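Local coordinates for protein transcriptional regulator (AraC-type DNA-binding domain-containing proteins) (Chromobacterium violaceum, PDB 3OIO) that probably binds specific DNA sequences as a transcription factor of the AraC family, this chain being its helix-turn-helix DNA-binding part, at residues V13-T26 with P52-A64. Sequence-based numbering, arbitrary orientation.
Sequences VSLMEANIEEPLST and PSKYYLELRLNRA
The Tyr56 ring lies between selenomethionine Met16 and Pro23: Met16 CG sits 3.7 Å above the ring plane on one face and Pro23 CB 3.4 Å above it on the opposite face, both offset toward the rim. Met16 SE also lies over the ring, a Met-aromatic contact. Asn19 O lies at the edge, near the ring plane, and accepts a hydrogen bond from Tyr56 OH (2.6 Å) on a lone pair. Leu24 N donates to the same hydroxyl (3.0 Å, N-H...acceptor angle 158°). Two bonds to the connection after helix 7-17 thus fix the hydroxyl. Asn19 ND2 in turn hydrogen-bonds to Leu15 O, tying that connection back to the helix. In the AraC-type DNA-binding domain, helix 52-70 is the long linker between two helix-turn-helix subdomains; here its first three turns pack against the N-terminal one, with Met16 as a knob among Pro52, Tyr55, Tyr56 and Leu59. With CG1 anti to the carbonyl carbon (chi1 -64°), Ile20 extends CD1 over one face of the Arg63 guanidinium, whose NE hydrogen-bonds to Gln66 OE1. Arg60 lays CD against Pro23 CG, while its NE hydrogen-bonds to Cys82 O. One water joins Glu17 OE2 to Tyr55 OH; another links Thr26 OG1 with Ser53 N.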
loop_
_atom_site.group_PDB
_atom_site.type_symbol
_atom_site.label_atom_id
_atom_site.label_comp_id
_atom_site.label_asym_id
_atom_site.label_seq_id
_atom_site.Cartn_x
_atom_site.Cartn_y
_atom_site.Cartn_z
ATOM N N VAL A 13 9.509 -5.475 1.347
ATOM C CA VAL A 13 8.751 -4.255 1.561
ATOM C C VAL A 13 9.410 -3.062 0.850
ATOM O O VAL A 13 8.718 -2.241 0.250
ATOM C CB VAL A 13 8.594 -3.963 3.078
ATOM C CG1 VAL A 13 8.098 -2.511 3.320
ATOM C CG2 VAL A 13 7.622 -5.025 3.686
ATOM N N SER A 14 10.739 -2.988 0.884
ATOM C CA SER A 14 11.438 -1.909 0.173
ATOM C C SER A 14 11.187 -1.967 -1.330
ATOM O O SER A 14 10.987 -0.932 -1.976
ATOM C CB SER A 14 12.950 -1.964 0.462
ATOM O OG SER A 14 13.169 -1.560 1.804
ATOM N N LEU A 15 11.162 -3.183 -1.883
ATOM C CA LEU A 15 10.883 -3.331 -3.293
ATOM C C LEU A 15 9.455 -2.878 -3.596
ATOM O O LEU A 15 9.214 -2.158 -4.582
ATOM C CB LEU A 15 11.082 -4.787 -3.687
ATOM C CG LEU A 15 10.825 -5.124 -5.142
ATOM C CD1 LEU A 15 11.782 -4.330 -6.078
ATOM C CD2 LEU A 15 11.017 -6.648 -5.296
HETATM N N MSE A 16 8.511 -3.265 -2.737
HETATM C CA MSE A 16 7.108 -2.832 -2.951
HETATM C C MSE A 16 7.009 -1.296 -2.918
HETATM O O MSE A 16 6.292 -0.712 -3.724
HETATM C CB MSE A 16 6.168 -3.445 -1.907
HETATM C CG MSE A 16 6.099 -4.977 -2.028
HETATM SE SE MSE A 16 5.274 -5.648 -0.417
HETATM C CE MSE A 16 4.130 -6.968 -0.971
ATOM N N GLU A 17 7.718 -0.668 -1.985
ATOM C CA GLU A 17 7.707 0.790 -1.848
ATOM C C GLU A 17 8.238 1.523 -3.076
ATOM O O GLU A 17 7.867 2.689 -3.287
ATOM C CB GLU A 17 8.505 1.214 -0.596
ATOM C CG GLU A 17 7.787 0.829 0.667
ATOM C CD GLU A 17 8.565 1.105 1.937
ATOM O OE1 GLU A 17 9.785 1.419 1.877
ATOM O OE2 GLU A 17 7.947 0.980 3.027
ATOM N N ALA A 18 9.073 0.853 -3.879
ATOM C CA ALA A 18 9.585 1.425 -5.118
ATOM C C ALA A 18 8.659 1.211 -6.313
ATOM O O ALA A 18 8.978 1.675 -7.414
ATOM C CB ALA A 18 10.991 0.856 -5.441
ATOM N N ASN A 19 7.509 0.569 -6.095
ATOM C CA ASN A 19 6.617 0.161 -7.196
ATOM C C ASN A 19 5.167 0.316 -6.748
ATOM O O ASN A 19 4.459 -0.662 -6.465
ATOM C CB ASN A 19 6.920 -1.286 -7.589
ATOM C CG ASN A 19 8.261 -1.420 -8.271
ATOM O OD1 ASN A 19 8.384 -1.180 -9.479
ATOM N ND2 ASN A 19 9.294 -1.778 -7.492
ATOM N N ILE A 20 4.738 1.571 -6.658
ATOM C CA ILE A 20 3.414 1.872 -6.139
ATOM C C ILE A 20 2.331 2.033 -7.207
ATOM O O ILE A 20 1.257 1.407 -7.106
ATOM C CB ILE A 20 3.474 3.107 -5.207
ATOM C CG1 ILE A 20 4.341 2.764 -3.983
ATOM C CG2 ILE A 20 2.054 3.576 -4.828
ATOM C CD1 ILE A 20 4.724 3.958 -3.156
ATOM N N GLU A 21 2.585 2.860 -8.220
ATOM C CA GLU A 21 1.586 3.071 -9.280
ATOM C C GLU A 21 1.301 1.843 -10.148
ATOM O O GLU A 21 0.139 1.609 -10.555
ATOM C CB GLU A 21 1.970 4.238 -10.180
ATOM C CG GLU A 21 0.949 4.439 -11.290
ATOM C CD GLU A 21 1.113 5.741 -12.049
ATOM O OE1 GLU A 21 1.969 6.569 -11.673
ATOM O OE2 GLU A 21 0.367 5.944 -13.035
ATOM N N GLU A 22 2.355 1.074 -10.415
ATOM C CA GLU A 22 2.279 -0.201 -11.147
ATOM C C GLU A 22 2.886 -1.276 -10.250
ATOM O O GLU A 22 4.078 -1.619 -10.383
ATOM C CB GLU A 22 3.045 -0.106 -12.466
ATOM C CG GLU A 22 2.545 0.987 -13.410
ATOM C CD GLU A 22 3.244 0.983 -14.774
ATOM O OE1 GLU A 22 4.382 0.473 -14.886
ATOM O OE2 GLU A 22 2.648 1.486 -15.750
ATOM N N PRO A 23 2.090 -1.792 -9.302
ATOM C CA PRO A 23 2.679 -2.687 -8.293
ATOM C C PRO A 23 3.099 -4.031 -8.858
ATOM O O PRO A 23 2.535 -4.500 -9.845
ATOM C CB PRO A 23 1.576 -2.814 -7.215
ATOM C CG PRO A 23 0.268 -2.506 -7.964
ATOM C CD PRO A 23 0.657 -1.491 -9.050
ATOM N N LEU A 24 4.145 -4.605 -8.277
ATOM C CA LEU A 24 4.610 -5.922 -8.703
ATOM C C LEU A 24 3.644 -7.022 -8.250
ATOM O O LEU A 24 3.048 -6.926 -7.181
ATOM C CB LEU A 24 5.975 -6.182 -8.107
ATOM C CG LEU A 24 7.068 -5.171 -8.474
ATOM C CD1 LEU A 24 8.375 -5.572 -7.797
ATOM C CD2 LEU A 24 7.244 -5.105 -9.949
ATOM N N SER A 25 3.500 -8.094 -9.043
ATOM C CA SER A 25 2.796 -9.243 -8.534
ATOM C C SER A 25 3.567 -9.829 -7.340
ATOM O O SER A 25 4.791 -9.642 -7.221
ATOM C CB SER A 25 2.638 -10.302 -9.639
ATOM O OG SER A 25 3.905 -10.876 -9.905
ATOM N N THR A 26 2.873 -10.585 -6.485
ATOM C CA THR A 26 3.559 -11.288 -5.363
ATOM C C THR A 26 4.670 -12.212 -5.881
ATOM O O THR A 26 5.764 -12.273 -5.310
ATOM C CB THR A 26 2.521 -12.192 -4.625
ATOM O OG1 THR A 26 1.570 -11.352 -4.024
ATOM C CG2 THR A 26 3.208 -13.002 -3.514
ATOM N N PRO A 52 0.997 -10.969 1.388
ATOM C CA PRO A 52 1.700 -9.899 0.668
ATOM C C PRO A 52 0.790 -8.937 -0.116
ATOM O O PRO A 52 1.001 -7.720 -0.065
ATOM C CB PRO A 52 2.662 -10.683 -0.269
ATOM C CG PRO A 52 2.886 -11.983 0.433
ATOM C CD PRO A 52 1.566 -12.303 1.110
ATOM N N SER A 53 -0.236 -9.450 -0.784
ATOM C CA SER A 53 -1.118 -8.607 -1.598
ATOM C C SER A 53 -1.876 -7.607 -0.724
ATOM O O SER A 53 -2.132 -6.461 -1.130
ATOM C CB SER A 53 -2.092 -9.472 -2.404
ATOM O OG SER A 53 -2.880 -10.229 -1.522
ATOM N N LYS A 54 -2.232 -8.030 0.476
ATOM C CA LYS A 54 -2.956 -7.125 1.382
ATOM C C LYS A 54 -2.056 -6.075 1.994
ATOM O O LYS A 54 -2.462 -4.897 2.106
ATOM C CB LYS A 54 -3.737 -7.911 2.432
ATOM C CG LYS A 54 -4.910 -8.644 1.759
ATOM C CD LYS A 54 -5.701 -9.498 2.740
ATOM C CE LYS A 54 -6.815 -10.260 1.994
ATOM N NZ LYS A 54 -7.727 -11.051 2.898
ATOM N N TYR A 55 -0.807 -6.447 2.304
ATOM C CA TYR A 55 0.137 -5.438 2.764
ATOM C C TYR A 55 0.401 -4.428 1.618
ATOM O O TYR A 55 0.509 -3.220 1.839
ATOM C CB TYR A 55 1.457 -6.090 3.251
ATOM C CG TYR A 55 2.380 -5.069 3.827
ATOM C CD1 TYR A 55 2.326 -4.725 5.175
ATOM C CD2 TYR A 55 3.269 -4.375 2.987
ATOM C CE1 TYR A 55 3.166 -3.715 5.691
ATOM C CE2 TYR A 55 4.092 -3.368 3.476
ATOM C CZ TYR A 55 4.055 -3.060 4.832
ATOM O OH TYR A 55 4.870 -2.060 5.320
ATOM N N TYR A 56 0.504 -4.926 0.390
ATOM C CA TYR A 56 0.745 -4.029 -0.757
ATOM C C TYR A 56 -0.401 -3.011 -0.908
ATOM O O TYR A 56 -0.173 -1.816 -1.185
ATOM C CB TYR A 56 0.879 -4.871 -2.045
ATOM C CG TYR A 56 1.944 -4.389 -3.014
ATOM C CD1 TYR A 56 2.304 -3.018 -3.092
ATOM C CD2 TYR A 56 2.559 -5.294 -3.895
ATOM C CE1 TYR A 56 3.301 -2.587 -3.991
ATOM C CE2 TYR A 56 3.547 -4.878 -4.803
ATOM C CZ TYR A 56 3.896 -3.531 -4.864
ATOM O OH TYR A 56 4.848 -3.161 -5.775
ATOM N N LEU A 57 -1.619 -3.480 -0.698
ATOM C CA LEU A 57 -2.777 -2.579 -0.708
ATOM C C LEU A 57 -2.621 -1.536 0.424
ATOM O O LEU A 57 -2.871 -0.344 0.201
ATOM C CB LEU A 57 -4.069 -3.363 -0.523
ATOM C CG LEU A 57 -5.344 -2.490 -0.463
ATOM C CD1 LEU A 57 -5.553 -1.681 -1.775
ATOM C CD2 LEU A 57 -6.604 -3.378 -0.123
ATOM N N GLU A 58 -2.228 -1.973 1.627
ATOM C CA GLU A 58 -2.014 -0.999 2.710
ATOM C C GLU A 58 -0.990 0.074 2.314
ATOM O O GLU A 58 -1.160 1.252 2.616
ATOM C CB GLU A 58 -1.487 -1.668 3.982
ATOM C CG GLU A 58 -2.412 -2.666 4.618
ATOM C CD GLU A 58 -1.774 -3.245 5.882
ATOM O OE1 GLU A 58 -1.293 -2.469 6.728
ATOM O OE2 GLU A 58 -1.716 -4.486 6.014
ATOM N N LEU A 59 0.082 -0.360 1.667
ATOM C CA LEU A 59 1.140 0.542 1.248
ATOM C C LEU A 59 0.602 1.558 0.227
ATOM O O LEU A 59 0.827 2.771 0.360
ATOM C CB LEU A 59 2.243 -0.325 0.658
ATOM C CG LEU A 59 3.563 0.243 0.218
ATOM C CD1 LEU A 59 4.533 -0.921 -0.049
ATOM C CD2 LEU A 59 3.292 1.052 -1.030
ATOM N N ARG A 60 -0.135 1.065 -0.770
ATOM C CA ARG A 60 -0.721 1.937 -1.801
ATOM C C ARG A 60 -1.741 2.909 -1.183
ATOM O O ARG A 60 -1.778 4.084 -1.575
ATOM C CB ARG A 60 -1.367 1.083 -2.907
ATOM C CG ARG A 60 -0.277 0.348 -3.765
ATOM C CD ARG A 60 -0.813 -0.865 -4.600
ATOM N NE ARG A 60 -2.095 -0.457 -5.163
ATOM C CZ ARG A 60 -3.190 -1.194 -5.214
ATOM N NH1 ARG A 60 -4.335 -0.609 -5.632
ATOM N NH2 ARG A 60 -3.139 -2.495 -4.860
ATOM N N LEU A 61 -2.525 2.434 -0.205
ATOM C CA LEU A 61 -3.477 3.309 0.504
ATOM C C LEU A 61 -2.761 4.393 1.325
ATOM O O LEU A 61 -3.242 5.543 1.393
ATOM C CB LEU A 61 -4.380 2.486 1.434
ATOM C CG LEU A 61 -5.446 1.712 0.622
ATOM C CD1 LEU A 61 -6.127 0.697 1.565
ATOM C CD2 LEU A 61 -6.523 2.611 -0.120
ATOM N N ASN A 62 -1.619 4.041 1.950
ATOM C CA ASN A 62 -0.848 5.048 2.643
ATOM C C ASN A 62 -0.212 6.062 1.702
ATOM O O ASN A 62 -0.126 7.250 2.060
ATOM C CB ASN A 62 0.186 4.391 3.584
ATOM C CG ASN A 62 -0.433 4.058 4.931
ATOM O OD1 ASN A 62 -0.541 4.928 5.819
ATOM N ND2 ASN A 62 -0.873 2.811 5.090
ATOM N N ARG A 63 0.239 5.623 0.514
ATOM C CA ARG A 63 0.709 6.620 -0.450
ATOM C C ARG A 63 -0.466 7.547 -0.832
ATOM O O ARG A 63 -0.302 8.777 -0.976
ATOM C CB ARG A 63 1.341 5.953 -1.694
ATOM C CG ARG A 63 1.731 6.950 -2.811
ATOM C CD ARG A 63 2.673 8.098 -2.414
ATOM N NE ARG A 63 3.898 7.738 -1.690
ATOM C CZ ARG A 63 5.061 7.420 -2.263
ATOM N NH1 ARG A 63 6.131 7.140 -1.507
ATOM N NH2 ARG A 63 5.160 7.358 -3.592
ATOM N N ALA A 64 -1.651 6.969 -0.999
ATOM C CA ALA A 64 -2.834 7.785 -1.355
ATOM C C ALA A 64 -3.098 8.821 -0.252
ATOM O O ALA A 64 -3.430 10.001 -0.516
ATOM C CB ALA A 64 -4.041 6.879 -1.560
HETATM O O HOH W 1 5.521 -0.174 3.362
HETATM O O HOH W 2 -0.152 -12.241 -1.955
#